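Local coordinates for putative decarboxylase involved in desferrioxamine biosynthesis (Erwinia amylovora, PDB 5O5C), which probably decarboxylates lysine with the help of pyridoxal 5'-phosphate, providing the diamine from which the siderophore desferrioxamine is built, at residues 103-108 / 491-496; 459-462 / 466-469. One frame throughout, in Å; residues are numbered along the deposited sequence.

Contact 1: residues 103-108 / 491-496; sequences HPKYVA and AADIED
Lys105 reaches from its loop to the first turns of helix 491-510, where its ammonium group is gripped by two carboxylates one helical turn apart. NZ lies 2.9 Å from Asp493 OD1 and 3.0 Å from Asp496 OD2, and both are hydrogen-bonded salt bridges in which the oxygen uses the lone pair facing away from its partner oxygen. The chain of Lys105 is nearly extended until its last torsion, which curls inward (chi4 17°) and brings NZ between the two acids; CE also brushes Asp496 OD2 at 3.6 Å. On the other side of the Asp493 carboxylate, OD2 rests 3.7 Å from Pro104 CB and is also hydrogen-bonded to Thr490, so the group is held by both its oxygens.

The lysine starts from a firm base. A type I turn from His103 to Tyr106 is closed by Tyr106 N on His103 O, and inside it Lys105 N donates to His103 ND1 (3.1 Å, 167°) close to the imidazole plane, while Pro104 CD sits over one face of that ring, toward the rim.

Close packing is confined to this cluster of ammonium, carboxylates and proline. The Asp496 side is loose, exposed to solvent, and the two segments bury only 186 Å² together. Ile494 packs instead on Leu410, Ala414 and Leu417 of helix 397-420 and touches Phe482, which Val107 also touches. The whole is a surface salt-bridge network, one lysine bridging acids at positions i and i+3 of a helix, and it joins the loop between helices 83-95 and 116-128 to the start of the C-terminal helix 491-510.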
loop_
_atom_site.group_PDB
_atom_site.type_symbol
_atom_site.label_atom_id
_atom_site.label_comp_id
_atom_site.label_asym_id
_atom_site.label_seq_id
_atom_site.Cartn_x
_atom_site.Cartn_y
_atom_site.Cartn_z
ATOM N N HIS B 103 -3.635 22.809 -9.495
ATOM C CA HIS B 103 -4.297 23.895 -10.169
ATOM C C HIS B 103 -5.562 24.271 -9.394
ATOM O O HIS B 103 -6.337 23.372 -9.054
ATOM C CB HIS B 103 -4.656 23.506 -11.577
ATOM C CG HIS B 103 -4.883 24.683 -12.442
ATOM N ND1 HIS B 103 -6.056 25.382 -12.424
ATOM C CD2 HIS B 103 -4.031 25.391 -13.220
ATOM C CE1 HIS B 103 -5.953 26.429 -13.221
ATOM N NE2 HIS B 103 -4.730 26.455 -13.713
ATOM N N PRO B 104 -5.781 25.580 -9.115
ATOM C CA PRO B 104 -7.033 26.029 -8.498
ATOM C C PRO B 104 -8.348 25.539 -9.099
ATOM O O PRO B 104 -9.368 25.482 -8.389
ATOM C CB PRO B 104 -6.963 27.572 -8.624
ATOM C CG PRO B 104 -5.565 27.902 -9.046
ATOM C CD PRO B 104 -4.769 26.646 -9.051
ATOM N N LYS B 105 -8.368 25.197 -10.383
ATOM C CA LYS B 105 -9.632 24.790 -10.997
ATOM C C LYS B 105 -9.870 23.268 -11.011
ATOM O O LYS B 105 -10.854 22.801 -11.638
ATOM C CB LYS B 105 -9.772 25.434 -12.370
ATOM C CG LYS B 105 -9.946 26.950 -12.278
ATOM C CD LYS B 105 -9.743 27.628 -13.639
ATOM C CE LYS B 105 -10.324 29.016 -13.786
ATOM N NZ LYS B 105 -10.658 29.707 -12.537
ATOM N N TYR B 106 -8.995 22.514 -10.314
ATOM C CA TYR B 106 -9.243 21.130 -9.967
ATOM C C TYR B 106 -10.039 21.137 -8.674
ATOM O O TYR B 106 -9.480 21.340 -7.599
ATOM C CB TYR B 106 -7.948 20.300 -9.720
ATOM C CG TYR B 106 -8.342 18.906 -9.320
ATOM C CD1 TYR B 106 -8.713 18.014 -10.278
ATOM C CD2 TYR B 106 -8.501 18.532 -7.976
ATOM C CE1 TYR B 106 -9.187 16.776 -9.964
ATOM C CE2 TYR B 106 -8.940 17.243 -7.658
ATOM C CZ TYR B 106 -9.272 16.375 -8.688
ATOM O OH TYR B 106 -9.750 15.081 -8.503
ATOM N N VAL B 107 -11.328 20.866 -8.784
ATOM C CA VAL B 107 -12.257 20.953 -7.661
ATOM C C VAL B 107 -13.145 19.716 -7.739
ATOM O O VAL B 107 -14.363 19.828 -7.531
ATOM C CB VAL B 107 -13.123 22.264 -7.701
ATOM C CG1 VAL B 107 -12.368 23.469 -7.153
ATOM C CG2 VAL B 107 -13.614 22.571 -9.112
ATOM N N ALA B 108 -12.543 18.549 -8.031
ATOM C CA ALA B 108 -13.304 17.321 -8.316
ATOM C C ALA B 108 -13.415 16.335 -7.158
ATOM O O ALA B 108 -14.395 16.401 -6.457
ATOM C CB ALA B 108 -12.791 16.639 -9.556
ATOM N N ALA B 491 -12.574 32.966 -4.575
ATOM C CA ALA B 491 -13.938 33.266 -4.971
ATOM C C ALA B 491 -14.061 33.317 -6.489
ATOM O O ALA B 491 -14.869 32.594 -7.071
ATOM C CB ALA B 491 -14.384 34.576 -4.337
ATOM N N ALA B 492 -13.206 34.109 -7.129
ATOM C CA ALA B 492 -13.200 34.246 -8.583
ATOM C C ALA B 492 -13.024 32.904 -9.342
ATOM O O ALA B 492 -13.652 32.654 -10.374
ATOM C CB ALA B 492 -12.123 35.233 -8.992
ATOM N N ASP B 493 -12.170 32.037 -8.816
ATOM C CA ASP B 493 -12.016 30.686 -9.382
ATOM C C ASP B 493 -13.314 29.852 -9.351
ATOM O O ASP B 493 -13.676 29.232 -10.338
ATOM C CB ASP B 493 -10.873 29.959 -8.678
ATOM C CG ASP B 493 -9.538 30.554 -9.011
ATOM O OD1 ASP B 493 -9.315 30.730 -10.215
ATOM O OD2 ASP B 493 -8.727 30.821 -8.093
ATOM N N ILE B 494 -14.024 29.891 -8.243
ATOM C CA ILE B 494 -15.283 29.174 -8.103
ATOM C C ILE B 494 -16.280 29.816 -9.045
ATOM O O ILE B 494 -16.968 29.108 -9.776
ATOM C CB ILE B 494 -15.851 29.266 -6.689
ATOM C CG1 ILE B 494 -14.844 28.848 -5.667
ATOM C CG2 ILE B 494 -17.165 28.470 -6.540
ATOM C CD1 ILE B 494 -14.973 29.669 -4.428
ATOM N N GLU B 495 -16.325 31.147 -9.068
ATOM C CA GLU B 495 -17.223 31.860 -10.005
ATOM C C GLU B 495 -16.997 31.390 -11.431
ATOM O O GLU B 495 -17.935 31.120 -12.137
ATOM C CB GLU B 495 -17.045 33.381 -9.982
ATOM C CG GLU B 495 -17.453 34.099 -8.717
ATOM C CD GLU B 495 -17.064 35.576 -8.777
ATOM O OE1 GLU B 495 -17.431 36.239 -9.770
ATOM O OE2 GLU B 495 -16.375 36.073 -7.861
ATOM N N ASP B 496 -15.737 31.293 -11.840
ATOM C CA ASP B 496 -15.413 30.813 -13.185
ATOM C C ASP B 496 -16.055 29.459 -13.493
ATOM O O ASP B 496 -16.679 29.278 -14.578
ATOM C CB ASP B 496 -13.875 30.746 -13.367
ATOM C CG ASP B 496 -13.238 32.117 -13.567
ATOM O OD1 ASP B 496 -13.958 33.119 -13.709
ATOM O OD2 ASP B 496 -12.002 32.215 -13.617
#

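Contact 2: residues 459-462 / 466-469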
loop_
_atom_site.group_PDB
_atom_site.type_symbol
_atom_site.label_atom_id
_atom_site.label_comp_id
_atom_site.label_asym_id
_atom_site.label_seq_id
_atom_site.Cartn_x
_atom_site.Cartn_y
_atom_site.Cartn_z
ATOM N N LYS B 459 -18.984 15.984 -18.371
ATOM C CA LYS B 459 -18.184 15.477 -19.491
ATOM C C LYS B 459 -17.689 16.665 -20.318
ATOM O O LYS B 459 -16.516 16.766 -20.621
ATOM C CB LYS B 459 -18.972 14.413 -20.295
ATOM C CG LYS B 459 -18.923 13.036 -19.620
ATOM C CD LYS B 459 -19.137 11.874 -20.592
ATOM C CE LYS B 459 -20.584 11.764 -21.058
ATOM N NZ LYS B 459 -20.986 10.347 -21.301
ATOM N N ALA B 460 -18.547 17.650 -20.579
ATOM C CA ALA B 460 -18.070 18.811 -21.321
ATOM C C ALA B 460 -16.984 19.528 -20.508
ATOM O O ALA B 460 -15.911 19.812 -21.035
ATOM C CB ALA B 460 -19.214 19.743 -21.641
ATOM N N VAL B 461 -17.222 19.785 -19.224
ATOM C CA VAL B 461 -16.242 20.561 -18.439
ATOM C C VAL B 461 -14.883 19.852 -18.517
ATOM O O VAL B 461 -13.850 20.494 -18.749
ATOM C CB VAL B 461 -16.688 20.753 -16.966
ATOM C CG1 VAL B 461 -15.543 21.298 -16.113
ATOM C CG2 VAL B 461 -17.851 21.710 -16.879
ATOM N N PHE B 462 -14.914 18.520 -18.393
ATOM C CA PHE B 462 -13.721 17.698 -18.490
ATOM C C PHE B 462 -13.024 17.800 -19.836
ATOM O O PHE B 462 -11.867 18.100 -19.864
ATOM C CB PHE B 462 -14.022 16.234 -18.161
ATOM C CG PHE B 462 -12.837 15.454 -17.661
ATOM C CD1 PHE B 462 -11.965 15.988 -16.703
ATOM C CD2 PHE B 462 -12.635 14.136 -18.088
ATOM C CE1 PHE B 462 -10.902 15.244 -16.193
ATOM C CE2 PHE B 462 -11.543 13.397 -17.600
ATOM C CZ PHE B 462 -10.685 13.962 -16.654
ATOM N N ASN B 466 -11.054 23.107 -18.722
ATOM C CA ASN B 466 -10.901 24.398 -18.111
ATOM C C ASN B 466 -11.172 24.284 -16.617
ATOM O O ASN B 466 -10.821 25.147 -15.866
ATOM C CB ASN B 466 -11.705 25.497 -18.808
ATOM C CG ASN B 466 -11.192 25.835 -20.233
ATOM O OD1 ASN B 466 -10.027 26.192 -20.476
ATOM N ND2 ASN B 466 -12.095 25.764 -21.169
ATOM N N ALA B 467 -11.769 23.180 -16.194
ATOM C CA ALA B 467 -11.854 22.823 -14.802
ATOM C C ALA B 467 -12.145 21.332 -14.655
ATOM O O ALA B 467 -12.520 20.658 -15.611
ATOM C CB ALA B 467 -12.938 23.635 -14.142
ATOM N N VAL B 468 -11.969 20.813 -13.458
ATOM C CA VAL B 468 -12.370 19.423 -13.207
ATOM C C VAL B 468 -13.376 19.396 -12.084
ATOM O O VAL B 468 -13.089 19.791 -10.993
ATOM C CB VAL B 468 -11.176 18.492 -12.898
ATOM C CG1 VAL B 468 -11.618 17.021 -12.889
ATOM C CG2 VAL B 468 -10.050 18.692 -13.896
ATOM N N ILE B 469 -14.509 18.834 -12.408
ATOM C CA ILE B 469 -15.706 18.659 -11.608
ATOM C C ILE B 469 -15.875 17.150 -11.358
ATOM O O ILE B 469 -15.343 16.324 -12.116
ATOM C CB ILE B 469 -16.892 19.261 -12.432
ATOM C CG1 ILE B 469 -18.215 19.245 -11.725
ATOM C CG2 ILE B 469 -17.123 18.533 -13.752
ATOM C CD1 ILE B 469 -19.312 19.893 -12.571
#
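After helix 448-464 the chain turns and passes obliquely beside the last helical turns, with CA atoms 6.1 Å apart for Val461 and Ala467 and 5.7 Å for Phe462 and Val468. The two backbones meet without hydrogen bonds between them: the carbonyls Val461 O and Ala467 O, both acceptors, stand 3.4 Å apart. The turn is instead served by Ser464, whose hydroxyl is hydrogen-bonded to Val461 O and to Asn466 N.

Apolar side chains make most of the contact. The Val461 side chain is directed toward 466-469, and because its CG1 is anti to the backbone N (chi1 168°) that methyl is pressed against Ala467 O at a tight 3.1 Å, with Ala467 CB 4.0 Å away. Its CB meets the CG2 branch of Ile469 at 3.9 Å, so one valine is covered from both a backbone carbonyl and an isoleucine methyl. Phe462 and Val468 run side by side in the same direction; Val468 CG1 comes obliquely against the ring, 3.8 Å from CE1 and a little farther from CD1.

Neighbours complete the enclosure. Tyr504 and Val497 of helix 491-510 pack on Val461 and Ala467 respectively, whereas the Phe462 ring stacks with that of Phe59, and Phe462 also packs on Asp136 of the second subunit, at the dimer interface. The arrangement is a compact helix-to-strand connection, in which a helix of the C-terminal alpha/beta domain, as in fold type I pyridoxal phosphate enzymes, is sealed by apolar residues to the chain leading into edge strand 470-474 of its antiparallel sheet.

How the contacts relate
Read from the N terminus, the chain first passes through 103-108, in the loop between helices 83-95 and 116-128, then builds the seven-stranded mixed sheet before reaching the C-terminal region. There helix 448-464 ends and contact 2 closes a tiny loop of three residues. Contact 1 is completed only at 491-496, so its long loop, 382 residues, contains contact 2. The two also meet directly: Val468 N and O probably bond to Lys105 O and Val107 N, in the pattern of parallel strands, though neither segment is a regular strand. Segment 103-108 thus touches both helix 491-510 and the chain leading into strand 470-474, tying the loop between helices 83-95 and 116-128 to each.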